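Local coordinates for glycosyl hydrolase, family 8 (Clostridium perfringens, PDB 3REN), which is an alpha-amylase with an (alpha/alpha)6-barrel fold, and so probably hydrolyses alpha-glucosidic bonds in starch-like polysaccharides, at residues D53-E65 against M91-E103. Numbering follows the deposited sequence.
Sequences DITKGHSVLSESE and MRLKNGLISWRKE. With SO4 (sulfate ion), chain E.
V60 and K102 form an antiparallel hydrogen-bonded pair: V60 N gives to K102 O at 3.0 Å, and K102 N returns the bond to V60 O. Two residues on, where the short strand becomes a helix, S62 N reaches W100 O at 3.1 Å from well above the carbonyl plane (52° out of it). W100 O also accepts from a water, which takes the N-H of E63, so one carbonyl serves two N-H groups of the first helical turn, S62 directly and E63 through water. S62 OG, held between its own backbone N and carbonyl carbon (chi1 56°), gives its hydrogen to S99 O at 2.8 Å, while CB packs on I98 CG2. The methyl CE of selenomethionine M91 lies 3.5 Å from V60 O. L61 CD2 touches W100 CZ3 and R101 CB. R101 CB lies over the centre of the indole, whose CZ2 sits over one face of the guanidinium, with K56 CD over the opposite face. R101 NH2 (2.7 Å) and W100 NE1 (3.0 Å) both donate to O3 of a sulfate, probably from the crystallisation liquor, which S108 OG binds too. R101 NH1 donates to a water that donates to S59 OG, and that hydroxyl passes its own hydrogen to K56 O. At the outer end K56 NZ forms a salt bridge with E103, 3.2 Å from OE2, bonding OE1 only weakly. On the V60 side of the sheet K102 NZ is hydrogen-bonded to Y39 O. The pairing joins strand 60-61, an edge of a three-stranded antiparallel sheet, to central strand 101-103. Helix 62-74 leaves from this edge, with S62 against helix 113-130 and both K102 and I98 against helix 78-89, so the small sheet lies beside helices of the (alpha/alpha)6 barrel.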
# COMPACT_ATOMS: atom_id res chain seq x y z
N ASP A 53 -0.39 17.10 19.40
CA ASP A 53 -0.76 17.24 17.99
C ASP A 53 -1.36 15.96 17.40
O ASP A 53 -2.33 16.00 16.64
CB ASP A 53 0.44 17.69 17.16
N ILE A 54 -0.71 14.83 17.66
CA ILE A 54 -1.15 13.48 17.24
C ILE A 54 -1.60 12.74 18.47
O ILE A 54 -0.94 12.77 19.49
CB ILE A 54 -0.07 12.67 16.57
N THR A 55 -2.78 12.19 18.38
CA THR A 55 -3.44 11.56 19.49
C THR A 55 -3.89 10.10 19.46
O THR A 55 -4.25 9.57 20.44
CB THR A 55 -4.63 12.39 19.84
OG1 THR A 55 -5.51 12.47 18.73
CG2 THR A 55 -4.15 13.75 20.17
N LYS A 56 -3.87 9.46 18.34
CA LYS A 56 -4.33 8.11 18.30
C LYS A 56 -3.23 7.22 17.74
O LYS A 56 -3.49 6.46 16.90
CB LYS A 56 -5.61 8.02 17.47
CG LYS A 56 -6.83 8.71 18.10
CD LYS A 56 -8.00 8.73 17.20
CE LYS A 56 -8.93 9.83 17.47
NZ LYS A 56 -9.80 9.50 18.54
N GLY A 57 -2.00 7.42 18.17
CA GLY A 57 -0.87 6.70 17.58
C GLY A 57 -1.00 5.18 17.74
O GLY A 57 -0.48 4.43 16.90
N HIS A 58 -1.66 4.72 18.83
CA HIS A 58 -1.79 3.28 19.11
C HIS A 58 -3.13 2.68 18.73
O HIS A 58 -3.56 1.62 19.24
CB HIS A 58 -1.42 2.92 20.56
CG HIS A 58 0.05 3.07 20.84
ND1 HIS A 58 0.61 2.85 22.09
CD2 HIS A 58 1.07 3.48 20.04
CE1 HIS A 58 1.91 3.08 22.03
NE2 HIS A 58 2.21 3.48 20.80
N SER A 59 -3.78 3.36 17.80
CA SER A 59 -4.85 2.76 17.02
C SER A 59 -4.22 1.77 16.04
O SER A 59 -3.01 1.82 15.80
CB SER A 59 -5.63 3.83 16.27
OG SER A 59 -4.79 4.44 15.32
N VAL A 60 -5.05 0.89 15.49
CA VAL A 60 -4.60 -0.12 14.53
C VAL A 60 -5.37 0.09 13.25
O VAL A 60 -6.60 0.03 13.25
CB VAL A 60 -4.92 -1.53 15.03
CG1 VAL A 60 -4.73 -2.59 13.92
CG2 VAL A 60 -4.10 -1.85 16.26
N LEU A 61 -4.67 0.31 12.15
CA LEU A 61 -5.33 0.45 10.85
C LEU A 61 -5.48 -0.91 10.14
O LEU A 61 -4.56 -1.76 10.20
CB LEU A 61 -4.48 1.37 9.99
CG LEU A 61 -4.42 2.83 10.43
CD1 LEU A 61 -3.36 3.62 9.63
CD2 LEU A 61 -5.79 3.51 10.30
N SER A 62 -6.60 -1.14 9.43
CA SER A 62 -6.67 -2.36 8.62
C SER A 62 -5.73 -2.26 7.44
O SER A 62 -5.38 -3.29 6.81
CB SER A 62 -8.09 -2.64 8.14
OG SER A 62 -8.60 -1.51 7.41
N GLU A 63 -5.34 -1.02 7.12
CA GLU A 63 -4.22 -0.78 6.19
C GLU A 63 -2.97 -1.54 6.67
O GLU A 63 -2.38 -2.27 5.87
CB GLU A 63 -3.92 0.72 6.04
CG GLU A 63 -2.64 1.09 5.22
CD GLU A 63 -2.37 2.61 5.31
OE1 GLU A 63 -1.72 3.06 6.31
OE2 GLU A 63 -2.86 3.36 4.41
N SER A 64 -2.57 -1.30 7.92
CA SER A 64 -1.38 -1.93 8.51
C SER A 64 -1.51 -3.44 8.51
O SER A 64 -0.59 -4.17 8.10
CB SER A 64 -1.18 -1.45 9.95
OG SER A 64 -1.08 -0.04 9.97
N GLU A 65 -2.67 -3.92 8.97
CA GLU A 65 -2.93 -5.35 9.01
C GLU A 65 -2.86 -6.03 7.64
O GLU A 65 -2.29 -7.11 7.52
CB GLU A 65 -4.27 -5.64 9.69
CG GLU A 65 -4.24 -5.23 11.15
CD GLU A 65 -3.09 -5.91 11.93
OE1 GLU A 65 -2.88 -7.13 11.75
OE2 GLU A 65 -2.40 -5.24 12.71
N MSE A 91 -12.38 -6.81 13.03
CA MSE A 91 -12.62 -5.44 12.55
C MSE A 91 -13.75 -5.43 11.51
O MSE A 91 -14.13 -4.34 11.02
CB MSE A 91 -11.33 -4.83 11.98
CG MSE A 91 -10.25 -4.63 13.05
SE MSE A 91 -8.60 -3.93 12.40
CE MSE A 91 -9.14 -2.08 11.98
N ARG A 92 -14.31 -6.61 11.20
CA ARG A 92 -15.39 -6.67 10.22
C ARG A 92 -16.60 -5.95 10.77
O ARG A 92 -16.94 -6.10 11.94
CB ARG A 92 -15.78 -8.11 9.83
CG ARG A 92 -16.64 -8.16 8.60
CD ARG A 92 -17.15 -9.58 8.28
NE ARG A 92 -17.92 -10.15 9.38
CZ ARG A 92 -18.22 -11.44 9.51
NH1 ARG A 92 -18.92 -11.87 10.58
NH2 ARG A 92 -17.81 -12.31 8.59
N LEU A 93 -17.28 -5.18 9.91
CA LEU A 93 -18.43 -4.40 10.35
C LEU A 93 -19.73 -5.09 9.94
O LEU A 93 -19.69 -6.11 9.23
CB LEU A 93 -18.34 -2.97 9.80
CG LEU A 93 -17.17 -2.07 10.23
CD1 LEU A 93 -17.12 -0.80 9.33
CD2 LEU A 93 -17.27 -1.68 11.68
N LYS A 94 -20.88 -4.54 10.32
CA LYS A 94 -22.16 -5.18 9.98
C LYS A 94 -22.39 -5.16 8.49
O LYS A 94 -23.06 -6.03 7.96
CB LYS A 94 -23.35 -4.49 10.69
N ASN A 95 -21.85 -4.18 7.77
CA ASN A 95 -22.03 -4.24 6.30
C ASN A 95 -21.14 -5.25 5.54
O ASN A 95 -21.19 -5.32 4.30
CB ASN A 95 -21.94 -2.84 5.68
CG ASN A 95 -20.59 -2.20 5.85
OD1 ASN A 95 -19.63 -2.85 6.33
ND2 ASN A 95 -20.48 -0.94 5.47
N GLY A 96 -20.31 -6.02 6.27
CA GLY A 96 -19.36 -6.99 5.68
C GLY A 96 -17.95 -6.44 5.33
O GLY A 96 -17.07 -7.18 4.90
N LEU A 97 -17.76 -5.14 5.48
CA LEU A 97 -16.49 -4.52 5.16
C LEU A 97 -15.64 -4.48 6.41
O LEU A 97 -16.16 -4.47 7.53
CB LEU A 97 -16.69 -3.10 4.60
CG LEU A 97 -17.40 -3.01 3.23
CD1 LEU A 97 -17.47 -1.55 2.77
CD2 LEU A 97 -16.77 -3.93 2.11
N ILE A 98 -14.33 -4.48 6.22
CA ILE A 98 -13.40 -4.27 7.31
C ILE A 98 -13.30 -2.79 7.64
O ILE A 98 -13.19 -1.96 6.75
CB ILE A 98 -12.01 -4.82 6.96
CG1 ILE A 98 -12.10 -6.26 6.42
CG2 ILE A 98 -11.08 -4.70 8.17
CD1 ILE A 98 -13.01 -7.27 7.31
N SER A 99 -13.32 -2.50 8.93
CA SER A 99 -13.27 -1.15 9.44
C SER A 99 -11.92 -0.56 9.04
O SER A 99 -10.93 -1.30 9.00
CB SER A 99 -13.34 -1.20 10.95
OG SER A 99 -13.24 0.09 11.52
N TRP A 100 -11.85 0.75 8.80
CA TRP A 100 -10.55 1.37 8.51
C TRP A 100 -9.63 1.41 9.72
O TRP A 100 -8.40 1.36 9.55
CB TRP A 100 -10.67 2.77 7.83
CG TRP A 100 -10.76 3.90 8.75
CD1 TRP A 100 -11.85 4.24 9.50
CD2 TRP A 100 -9.76 4.91 9.02
NE1 TRP A 100 -11.59 5.39 10.26
CE2 TRP A 100 -10.31 5.81 10.00
CE3 TRP A 100 -8.46 5.14 8.55
CZ2 TRP A 100 -9.61 6.92 10.50
CZ3 TRP A 100 -7.73 6.25 9.07
CH2 TRP A 100 -8.31 7.12 10.04
N ARG A 101 -10.19 1.47 10.93
CA ARG A 101 -9.36 1.70 12.11
C ARG A 101 -10.06 1.26 13.37
O ARG A 101 -11.26 1.42 13.47
CB ARG A 101 -9.05 3.21 12.25
CG ARG A 101 -8.25 3.56 13.52
CD ARG A 101 -7.74 5.03 13.51
NE ARG A 101 -8.89 5.92 13.65
CZ ARG A 101 -8.82 7.24 13.75
NH1 ARG A 101 -7.64 7.86 13.75
NH2 ARG A 101 -9.94 7.94 13.86
N LYS A 102 -9.30 0.73 14.35
CA LYS A 102 -9.83 0.51 15.71
C LYS A 102 -8.98 1.25 16.73
O LYS A 102 -7.82 1.54 16.50
CB LYS A 102 -9.99 -0.98 16.08
CG LYS A 102 -8.73 -1.82 15.94
CD LYS A 102 -8.82 -3.20 16.66
CE LYS A 102 -7.41 -3.87 16.71
NZ LYS A 102 -7.43 -5.26 17.31
N GLU A 103 -9.61 1.60 17.85
CA GLU A 103 -8.91 2.10 19.02
C GLU A 103 -9.36 1.22 20.19
O GLU A 103 -10.55 1.19 20.50
CB GLU A 103 -9.34 3.53 19.33
CG GLU A 103 -9.09 4.56 18.24
CD GLU A 103 -9.71 5.93 18.56
OE1 GLU A 103 -9.46 6.45 19.69
OE2 GLU A 103 -10.46 6.46 17.68
S SO4 E . -13.59 7.38 13.03
O1 SO4 E . -13.53 8.64 13.76
O2 SO4 E . -14.22 7.53 11.73
O3 SO4 E . -12.23 6.90 12.83
O4 SO4 E . -14.37 6.46 13.85
O HOH W 1 -4.77 6.86 13.78
O HOH W 2 -7.00 1.53 7.27